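Local coordinates for galactitol 1-phosphate 5-dehydrogenase (Escherichia coli, PDB 4UEJ), which oxidises galactitol 1-phosphate to D-tagatose 6-phosphate with NAD(+), as a zinc-containing member of the alcohol dehydrogenase family, at residues Gly58-Gly63 / Phe142-Thr147; Cys83-Pro88 / Gln297-Ala302; Ile165-Gly170 / Glu244-Ile249. All blocks are in the same frame, centred on the assembly; numbering follows the deposited sequence.

Contact 1 (Gly58-Gly63 / Phe142-Thr147); sequences GHEFSG and FIEPIT. With ZN (zinc ion), chain D.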
loop_
_atom_site.group_PDB
_atom_site.type_symbol
_atom_site.label_atom_id
_atom_site.label_comp_id
_atom_site.label_asym_id
_atom_site.label_seq_id
_atom_site.Cartn_x
_atom_site.Cartn_y
_atom_site.Cartn_z
ATOM N N GLY A 58 15.030 11.116 -23.920
ATOM C CA GLY A 58 13.825 11.157 -24.731
ATOM C C GLY A 58 13.111 9.818 -24.859
ATOM O O GLY A 58 13.530 8.963 -25.650
ATOM N N HIS A 59 12.022 9.643 -24.111
ATOM C CA HIS A 59 11.244 8.407 -24.202
ATOM C C HIS A 59 9.760 8.639 -24.470
ATOM O O HIS A 59 8.934 7.735 -24.296
ATOM C CB HIS A 59 11.409 7.570 -22.926
ATOM C CG HIS A 59 10.965 8.256 -21.672
ATOM N ND1 HIS A 59 11.778 9.113 -20.963
ATOM C CD2 HIS A 59 9.804 8.183 -20.981
ATOM C CE1 HIS A 59 11.133 9.543 -19.890
ATOM N NE2 HIS A 59 9.934 8.995 -19.881
ATOM N N GLU A 60 9.433 9.850 -24.904
ATOM C CA GLU A 60 8.061 10.252 -25.172
ATOM C C GLU A 60 8.044 10.830 -26.566
ATOM O O GLU A 60 8.073 12.049 -26.725
ATOM C CB GLU A 60 7.577 11.313 -24.176
ATOM C CG GLU A 60 7.631 10.938 -22.708
ATOM C CD GLU A 60 7.186 12.090 -21.815
ATOM O OE1 GLU A 60 7.171 13.242 -22.299
ATOM O OE2 GLU A 60 6.827 11.852 -20.638
ATOM N N PHE A 61 8.035 9.979 -27.583
ATOM C CA PHE A 61 8.141 10.522 -28.922
ATOM C C PHE A 61 7.412 9.731 -29.990
ATOM O O PHE A 61 7.034 8.580 -29.794
ATOM C CB PHE A 61 9.620 10.695 -29.326
ATOM C CG PHE A 61 10.429 9.418 -29.398
ATOM C CD1 PHE A 61 11.135 8.967 -28.297
ATOM C CD2 PHE A 61 10.560 8.728 -30.596
ATOM C CE1 PHE A 61 11.920 7.815 -28.372
ATOM C CE2 PHE A 61 11.346 7.570 -30.682
ATOM C CZ PHE A 61 12.039 7.131 -29.585
ATOM N N SER A 62 7.199 10.399 -31.121
ATOM C CA SER A 62 6.571 9.792 -32.279
ATOM C C SER A 62 7.320 10.180 -33.538
ATOM O O SER A 62 8.146 11.089 -33.531
ATOM C CB SER A 62 5.108 10.227 -32.396
ATOM O OG SER A 62 5.030 11.637 -32.507
ATOM N N GLY A 63 7.011 9.496 -34.624
ATOM C CA GLY A 63 7.651 9.790 -35.889
ATOM C C GLY A 63 7.199 8.795 -36.926
ATOM O O GLY A 63 6.200 8.099 -36.740
ATOM N N PHE A 142 2.469 11.838 -26.924
ATOM C CA PHE A 142 1.793 11.879 -25.630
ATOM C C PHE A 142 1.267 10.527 -25.211
ATOM O O PHE A 142 0.791 10.373 -24.083
ATOM C CB PHE A 142 0.643 12.893 -25.649
ATOM C CG PHE A 142 1.102 14.316 -25.553
ATOM C CD1 PHE A 142 1.454 15.016 -26.689
ATOM C CD2 PHE A 142 1.211 14.941 -24.320
ATOM C CE1 PHE A 142 1.882 16.335 -26.607
ATOM C CE2 PHE A 142 1.641 16.257 -24.233
ATOM C CZ PHE A 142 1.981 16.952 -25.381
ATOM N N ILE A 143 1.362 9.541 -26.100
ATOM C CA ILE A 143 0.810 8.228 -25.769
ATOM C C ILE A 143 1.498 7.602 -24.564
ATOM O O ILE A 143 0.825 7.100 -23.665
ATOM C CB ILE A 143 0.897 7.276 -26.956
ATOM C CG1 ILE A 143 -0.027 7.776 -28.061
ATOM C CG2 ILE A 143 0.504 5.857 -26.547
ATOM C CD1 ILE A 143 -0.217 6.769 -29.148
ATOM N N GLU A 144 2.828 7.632 -24.543
ATOM C CA GLU A 144 3.571 7.074 -23.431
ATOM C C GLU A 144 3.190 7.745 -22.085
ATOM O O GLU A 144 2.854 7.034 -21.123
ATOM C CB GLU A 144 5.075 7.156 -23.726
ATOM C CG GLU A 144 5.935 6.213 -22.905
ATOM C CD GLU A 144 6.315 6.779 -21.567
ATOM O OE1 GLU A 144 6.028 7.968 -21.322
ATOM O OE2 GLU A 144 6.883 6.024 -20.745
ATOM N N PRO A 145 3.185 9.095 -22.014
ATOM C CA PRO A 145 2.775 9.658 -20.719
ATOM C C PRO A 145 1.294 9.417 -20.360
ATOM O O PRO A 145 0.991 9.304 -19.157
ATOM C CB PRO A 145 3.089 11.165 -20.871
ATOM C CG PRO A 145 3.290 11.395 -22.325
ATOM C CD PRO A 145 3.843 10.107 -22.863
ATOM N N ILE A 146 0.408 9.284 -21.347
ATOM C CA ILE A 146 -0.976 8.892 -21.057
ATOM C C ILE A 146 -1.004 7.532 -20.374
ATOM O O ILE A 146 -1.701 7.329 -19.379
ATOM C CB ILE A 146 -1.822 8.835 -22.319
ATOM C CG1 ILE A 146 -2.024 10.251 -22.851
ATOM C CG2 ILE A 146 -3.210 8.237 -22.026
ATOM C CD1 ILE A 146 -2.532 10.250 -24.247
ATOM N N THR A 147 -0.222 6.600 -20.903
ATOM C CA THR A 147 -0.284 5.247 -20.365
ATOM C C THR A 147 0.224 5.143 -18.938
ATOM O O THR A 147 -0.091 4.178 -18.273
ATOM C CB THR A 147 0.497 4.221 -21.218
ATOM O OG1 THR A 147 1.898 4.537 -21.222
ATOM C CG2 THR A 147 -0.070 4.179 -22.652
HETATM ZN ZN ZN D . 8.365 9.185 -18.515
HETATM O O HOH W 1 6.624 9.620 -19.418
#

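Contact 2 (Cys83-Pro88 / Gln297-Ala302); sequences CVPLLP and QEWETA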
loop_
_atom_site.group_PDB
_atom_site.type_symbol
_atom_site.label_atom_id
_atom_site.label_comp_id
_atom_site.label_asym_id
_atom_site.label_seq_id
_atom_site.Cartn_x
_atom_site.Cartn_y
_atom_site.Cartn_z
ATOM N N CYS A 83 6.982 5.636 -29.742
ATOM C CA CYS A 83 7.960 4.763 -29.118
ATOM C C CYS A 83 7.403 4.074 -27.872
ATOM O O CYS A 83 6.758 4.711 -27.047
ATOM C CB CYS A 83 9.203 5.554 -28.749
ATOM S SG CYS A 83 10.458 4.595 -27.912
ATOM N N VAL A 84 7.666 2.771 -27.770
ATOM C CA VAL A 84 7.440 1.989 -26.563
ATOM C C VAL A 84 8.824 1.804 -25.954
ATOM O O VAL A 84 9.590 0.968 -26.416
ATOM C CB VAL A 84 6.792 0.633 -26.872
ATOM C CG1 VAL A 84 6.515 -0.146 -25.584
ATOM C CG2 VAL A 84 5.519 0.831 -27.668
ATOM N N PRO A 85 9.175 2.633 -24.961
ATOM C CA PRO A 85 10.608 2.771 -24.668
ATOM C C PRO A 85 11.225 1.625 -23.868
ATOM O O PRO A 85 12.437 1.445 -23.941
ATOM C CB PRO A 85 10.678 4.083 -23.874
ATOM C CG PRO A 85 9.286 4.247 -23.274
ATOM C CD PRO A 85 8.361 3.688 -24.323
ATOM N N LEU A 86 10.413 0.877 -23.132
ATOM C CA LEU A 86 10.911 -0.268 -22.353
ATOM C C LEU A 86 11.154 -1.455 -23.253
ATOM O O LEU A 86 10.311 -1.777 -24.085
ATOM C CB LEU A 86 9.911 -0.661 -21.259
ATOM C CG LEU A 86 10.271 -1.984 -20.553
ATOM C CD1 LEU A 86 11.392 -1.682 -19.669
ATOM C CD2 LEU A 86 9.136 -2.578 -19.778
ATOM N N LEU A 87 12.294 -2.118 -23.087
ATOM C CA LEU A 87 12.507 -3.388 -23.763
ATOM C C LEU A 87 12.769 -4.469 -22.729
ATOM O O LEU A 87 13.896 -4.624 -22.260
ATOM C CB LEU A 87 13.666 -3.308 -24.761
ATOM C CG LEU A 87 13.854 -4.550 -25.643
ATOM C CD1 LEU A 87 12.687 -4.725 -26.611
ATOM C CD2 LEU A 87 15.188 -4.523 -26.391
ATOM N N PRO A 88 11.722 -5.216 -22.360
ATOM C CA PRO A 88 11.928 -6.364 -21.474
ATOM C C PRO A 88 12.651 -7.491 -22.207
ATOM O O PRO A 88 12.739 -7.477 -23.447
ATOM C CB PRO A 88 10.507 -6.777 -21.077
ATOM C CG PRO A 88 9.619 -6.201 -22.092
ATOM C CD PRO A 88 10.316 -5.049 -22.759
ATOM N N GLN A 297 -2.914 -3.182 -22.727
ATOM C CA GLN A 297 -4.150 -2.507 -23.071
ATOM C C GLN A 297 -4.050 -1.004 -22.856
ATOM O O GLN A 297 -4.757 -0.244 -23.527
ATOM C CB GLN A 297 -5.320 -3.079 -22.270
ATOM C CG GLN A 297 -5.342 -2.678 -20.809
ATOM C CD GLN A 297 -6.691 -2.123 -20.402
ATOM O OE1 GLN A 297 -7.478 -1.695 -21.252
ATOM N NE2 GLN A 297 -6.970 -2.130 -19.103
ATOM N N GLU A 298 -3.161 -0.566 -21.959
ATOM C CA GLU A 298 -2.984 0.873 -21.710
ATOM C C GLU A 298 -2.693 1.636 -23.005
ATOM O O GLU A 298 -3.188 2.746 -23.222
ATOM C CB GLU A 298 -1.849 1.128 -20.708
ATOM C CG GLU A 298 -2.100 0.621 -19.275
ATOM C CD GLU A 298 -1.587 -0.800 -19.049
ATOM O OE1 GLU A 298 -1.585 -1.595 -20.016
ATOM O OE2 GLU A 298 -1.180 -1.128 -17.905
ATOM N N TRP A 299 -1.868 1.039 -23.848
ATOM C CA TRP A 299 -1.449 1.665 -25.096
ATOM C C TRP A 299 -2.604 1.779 -26.098
ATOM O O TRP A 299 -2.806 2.835 -26.690
ATOM C CB TRP A 299 -0.270 0.876 -25.677
ATOM C CG TRP A 299 0.931 1.098 -24.819
ATOM C CD1 TRP A 299 1.177 0.549 -23.584
ATOM C CD2 TRP A 299 2.011 1.993 -25.084
ATOM N NE1 TRP A 299 2.365 1.037 -23.077
ATOM C CE2 TRP A 299 2.894 1.927 -23.984
ATOM C CE3 TRP A 299 2.332 2.839 -26.157
ATOM C CZ2 TRP A 299 4.069 2.673 -23.925
ATOM C CZ3 TRP A 299 3.488 3.576 -26.095
ATOM C CH2 TRP A 299 4.349 3.488 -24.988
ATOM N N GLU A 300 -3.366 0.699 -26.262
ATOM C CA GLU A 300 -4.570 0.731 -27.095
ATOM C C GLU A 300 -5.585 1.722 -26.561
ATOM O O GLU A 300 -6.161 2.491 -27.325
ATOM C CB GLU A 300 -5.232 -0.647 -27.189
ATOM C CG GLU A 300 -4.362 -1.739 -27.746
ATOM C CD GLU A 300 -5.171 -2.963 -28.118
ATOM O OE1 GLU A 300 -6.047 -3.358 -27.315
ATOM O OE2 GLU A 300 -4.936 -3.521 -29.213
ATOM N N THR A 301 -5.800 1.720 -25.249
ATOM C CA THR A 301 -6.734 2.675 -24.655
ATOM C C THR A 301 -6.304 4.124 -24.909
ATOM O O THR A 301 -7.129 4.966 -25.254
ATOM C CB THR A 301 -6.884 2.449 -23.139
ATOM O OG1 THR A 301 -7.368 1.121 -22.913
ATOM C CG2 THR A 301 -7.871 3.438 -22.538
ATOM N N ALA A 302 -5.011 4.404 -24.768
ATOM C CA ALA A 302 -4.518 5.768 -24.942
ATOM C C ALA A 302 -4.788 6.227 -26.363
ATOM O O ALA A 302 -5.257 7.342 -26.593
ATOM C CB ALA A 302 -3.027 5.856 -24.632
#

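Contact 3 (Ile165-Gly170 / Glu244-Ile249); sequences IIIGAG and ELAVEI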
loop_
_atom_site.group_PDB
_atom_site.type_symbol
_atom_site.label_atom_id
_atom_site.label_comp_id
_atom_site.label_asym_id
_atom_site.label_seq_id
_atom_site.Cartn_x
_atom_site.Cartn_y
_atom_site.Cartn_z
ATOM N N ILE A 165 -8.793 11.326 -7.047
ATOM C CA ILE A 165 -8.038 12.488 -6.612
ATOM C C ILE A 165 -6.670 12.397 -7.260
ATOM O O ILE A 165 -5.953 11.410 -7.065
ATOM C CB ILE A 165 -7.909 12.543 -5.078
ATOM C CG1 ILE A 165 -9.294 12.524 -4.431
ATOM C CG2 ILE A 165 -7.099 13.762 -4.640
ATOM C CD1 ILE A 165 -9.249 12.537 -2.898
ATOM N N ILE A 166 -6.311 13.411 -8.038
ATOM C CA ILE A 166 -5.012 13.449 -8.675
ATOM C C ILE A 166 -4.138 14.474 -7.981
ATOM O O ILE A 166 -4.457 15.653 -7.952
ATOM C CB ILE A 166 -5.101 13.806 -10.182
ATOM C CG1 ILE A 166 -6.075 12.869 -10.913
ATOM C CG2 ILE A 166 -3.695 13.796 -10.793
ATOM C CD1 ILE A 166 -5.743 11.351 -10.822
ATOM N N ILE A 167 -3.033 14.024 -7.399
ATOM C CA ILE A 167 -2.152 14.950 -6.710
ATOM C C ILE A 167 -0.956 15.208 -7.621
ATOM O O ILE A 167 -0.253 14.286 -8.030
ATOM C CB ILE A 167 -1.698 14.407 -5.335
ATOM C CG1 ILE A 167 -2.906 14.133 -4.440
ATOM C CG2 ILE A 167 -0.787 15.400 -4.648
ATOM C CD1 ILE A 167 -2.545 13.306 -3.192
ATOM N N GLY A 168 -0.750 16.466 -7.975
ATOM C CA GLY A 168 0.297 16.791 -8.921
ATOM C C GLY A 168 -0.344 17.139 -10.244
ATOM O O GLY A 168 -1.060 16.322 -10.826
ATOM N N ALA A 169 -0.103 18.362 -10.699
ATOM C CA ALA A 169 -0.706 18.855 -11.932
ATOM C C ALA A 169 0.351 19.088 -13.007
ATOM O O ALA A 169 0.259 20.036 -13.796
ATOM C CB ALA A 169 -1.494 20.137 -11.662
ATOM N N GLY A 170 1.360 18.221 -13.027
ATOM C CA GLY A 170 2.300 18.162 -14.131
ATOM C C GLY A 170 1.621 17.455 -15.284
ATOM O O GLY A 170 0.434 17.147 -15.205
ATOM N N GLU A 244 2.647 12.007 2.015
ATOM C CA GLU A 244 2.054 12.268 3.324
ATOM C C GLU A 244 0.648 12.846 3.202
ATOM O O GLU A 244 -0.272 12.416 3.904
ATOM C CB GLU A 244 2.940 13.221 4.129
ATOM C CG GLU A 244 2.389 13.612 5.482
ATOM C CD GLU A 244 3.293 14.599 6.209
ATOM O OE1 GLU A 244 3.748 15.573 5.575
ATOM O OE2 GLU A 244 3.555 14.399 7.412
ATOM N N LEU A 245 0.480 13.808 2.299
ATOM C CA LEU A 245 -0.821 14.444 2.121
ATOM C C LEU A 245 -1.878 13.421 1.716
ATOM O O LEU A 245 -3.001 13.423 2.230
ATOM C CB LEU A 245 -0.736 15.553 1.069
ATOM C CG LEU A 245 -2.078 16.220 0.774
ATOM C CD1 LEU A 245 -2.515 17.035 1.963
ATOM C CD2 LEU A 245 -1.960 17.094 -0.472
ATOM N N ALA A 246 -1.502 12.528 0.811
ATOM C CA ALA A 246 -2.437 11.546 0.296
ATOM C C ALA A 246 -2.972 10.679 1.438
ATOM O O ALA A 246 -4.166 10.413 1.531
ATOM C CB ALA A 246 -1.758 10.691 -0.776
ATOM N N VAL A 247 -2.082 10.262 2.329
ATOM C CA VAL A 247 -2.497 9.445 3.457
ATOM C C VAL A 247 -3.378 10.248 4.399
ATOM O O VAL A 247 -4.395 9.755 4.889
ATOM C CB VAL A 247 -1.283 8.891 4.223
ATOM C CG1 VAL A 247 -1.735 8.201 5.521
ATOM C CG2 VAL A 247 -0.524 7.919 3.330
ATOM N N GLU A 248 -3.002 11.502 4.640
ATOM C CA GLU A 248 -3.761 12.339 5.563
ATOM C C GLU A 248 -5.172 12.675 5.067
ATOM O O GLU A 248 -6.102 12.775 5.872
ATOM C CB GLU A 248 -2.993 13.633 5.867
ATOM C CG GLU A 248 -1.767 13.390 6.749
ATOM C CD GLU A 248 -2.140 12.958 8.163
ATOM O OE1 GLU A 248 -3.249 13.306 8.623
ATOM O OE2 GLU A 248 -1.331 12.276 8.820
ATOM N N ILE A 249 -5.353 12.839 3.764
ATOM C CA ILE A 249 -6.669 13.228 3.284
ATOM C C ILE A 249 -7.538 12.049 2.933
ATOM O O ILE A 249 -8.751 12.200 2.788
ATOM C CB ILE A 249 -6.590 14.160 2.051
ATOM C CG1 ILE A 249 -6.070 13.406 0.825
ATOM C CG2 ILE A 249 -5.748 15.381 2.383
ATOM C CD1 ILE A 249 -6.073 14.244 -0.436
#

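Contact 1 (Gly58-Gly63 / Phe142-Thr147)
E60 and E144 share a single zinc-bound water, which bridges E60 OE2 and E144 OE1, 4.0 Å apart. The water donates one hydrogen to each of these oxygens, both at 2.6 Å, while it occupies a coordination position of the zinc ion 2.0 Å away. H59 NE2 supplies another ligand at 2.1 Å, and C38 also binds the metal. The E60 and E144 side chains cross at about a right angle, their carboxylate planes turned 40° from each other. E144 arrives from the start of helix 143-155: its CG lies opposite the backbone N (chi1 -160°) and the chain then bends, which brings the carboxylate to the edge of the H59 imidazole. There E144 OE2 stands 3.6 Å from H59 CD2, and ring and carboxylate planes are 85° apart. Alongside the other acid, the P145 ring packs against the E60 chain, with P145 CB 3.8 Å from E60 OE2. K341 holds E60 OE1 by a salt bridge; N289 makes a weak bond to E144 OE2 and a firmer one to T147 OG1, which itself donates to E144 O. Replacing E144 with an alanine here would probably leave the zinc-bound water without one of its two acceptors and open a gap beside the H59 ring. By similarity E144 is counted among the ligands of the catalytic zinc, yet in this closed, glycerol-bound state it reaches the metal only through water. The chemistry implied is that of a zinc-bound water whose two hydrogens are each directed at a carboxylate oxygen, an arrangement that fixes its orientation and would probably polarise it.

Contact 2 (Cys83-Pro88 / Gln297-Ala302)
The backbones around V84 and W299 stand well apart, 9.0 Å between their CA atoms, the closest such pair of the two segments. One segment leaves strand 80-83 at C83 and runs through a loop into the short strand 86-87; the other is the start of helix 297-307, and a single indole bridges the interval. W299 CG lies beside its backbone N (chi1 -70°), which sends the six-membered ring outward from the helix to the loop. V84 covers part of one face: its CG2 makes a CH-pi contact 4.0 Å from the centroid of that ring and 20° off the normal, displaced toward the rim. The other methyl, V84 CG1, meets W299 CZ2 at 4.1 Å. At the ring edge, close to its plane, the carbonyl oxygen of C83 faces the outermost carbon, with C83 O 3.4 Å from W299 CH2. P85 comes in obliquely, its CD 4.1 Å from the same CH2. The polar end of the indole is turned to another partner, as W299 NE1 gives its hydrogen to N289 O, and the ring of Y290 also meets W299. P85 in turn touches both H59 and E144, so this junction borders the zinc site, with the P85 side chain about 7 Å from the zinc ion. Its chemistry is division of labour within one ring: the pi face takes a methyl, the slightly positive C-H edge probably favours a carbonyl oxygen, and the N-H bond to N289 helps to fix the ring's rotation.

Contact 3 (Ile165-Gly170 / Glu244-Ile249)
I249 N donates to L245 O at 2.9 Å, a backbone bond of helix 240-249 that holds in place the last turn, from which A246 and I249 meet I165 and I167 of the central strand. Across the interface everything is apolar. The closest approach is made by the end of I167, whose CD1 lies 3.6 Å from A246 CB and 3.9 Å from A246 CA; because A246 is so small, the isoleucine tip presses almost onto the helix backbone. The chain of I167 is extended beyond CG1 (chi2 167°), which gives it the length to cover this distance. One turn further on, I249 CD1 reaches I165 CG2 at 4.4 Å, a looser contact. I165 and I167, two residues apart on the strand, thus both face the helix. The backbones are nearest at I167 and A246, whose CA atoms are 7.8 Å apart. I191 of the neighbouring strand 187-192 touches I165, I167, L245 and I249, joining the two elements under a common side chain. Past I167 the strand turns at G168, whose backbone angles (phi 106°, psi 120°) would drive a CB into the carbonyl oxygen of I167, and G170 stands at the N-cap of helix 171-182. G168 and G170 fit the start of a GxGxxG sequence, consistent with the dinucleotide-binding turn of a Rossmann fold, whose parallel sheet is covered here on one face by helix 240-249.

In the fold
Contacts 1 and 2 form one neighbourhood, their centres 9 Å apart, and their segments alternate along the chain. F61 O lies 2.9 Å from C83 N, a probable hydrogen bond between strands 60-68 and 80-83, and I143 packs on W299 where helices 143-155 and 297-307 meet. Contact 3 stands apart, its centre about 24 Å from that of contact 1 and 26 Å from that of contact 2, where helix 240-249 packs on the six-stranded parallel sheet through strand 163-167. Contact 1 closes before contact 3 opens, and both segments of the latter fall between those of contact 2. Contact 2 ties the GroES-like part to the dehydrogenase part beside the zinc site, while contact 3 lies in the Rossmann-type part.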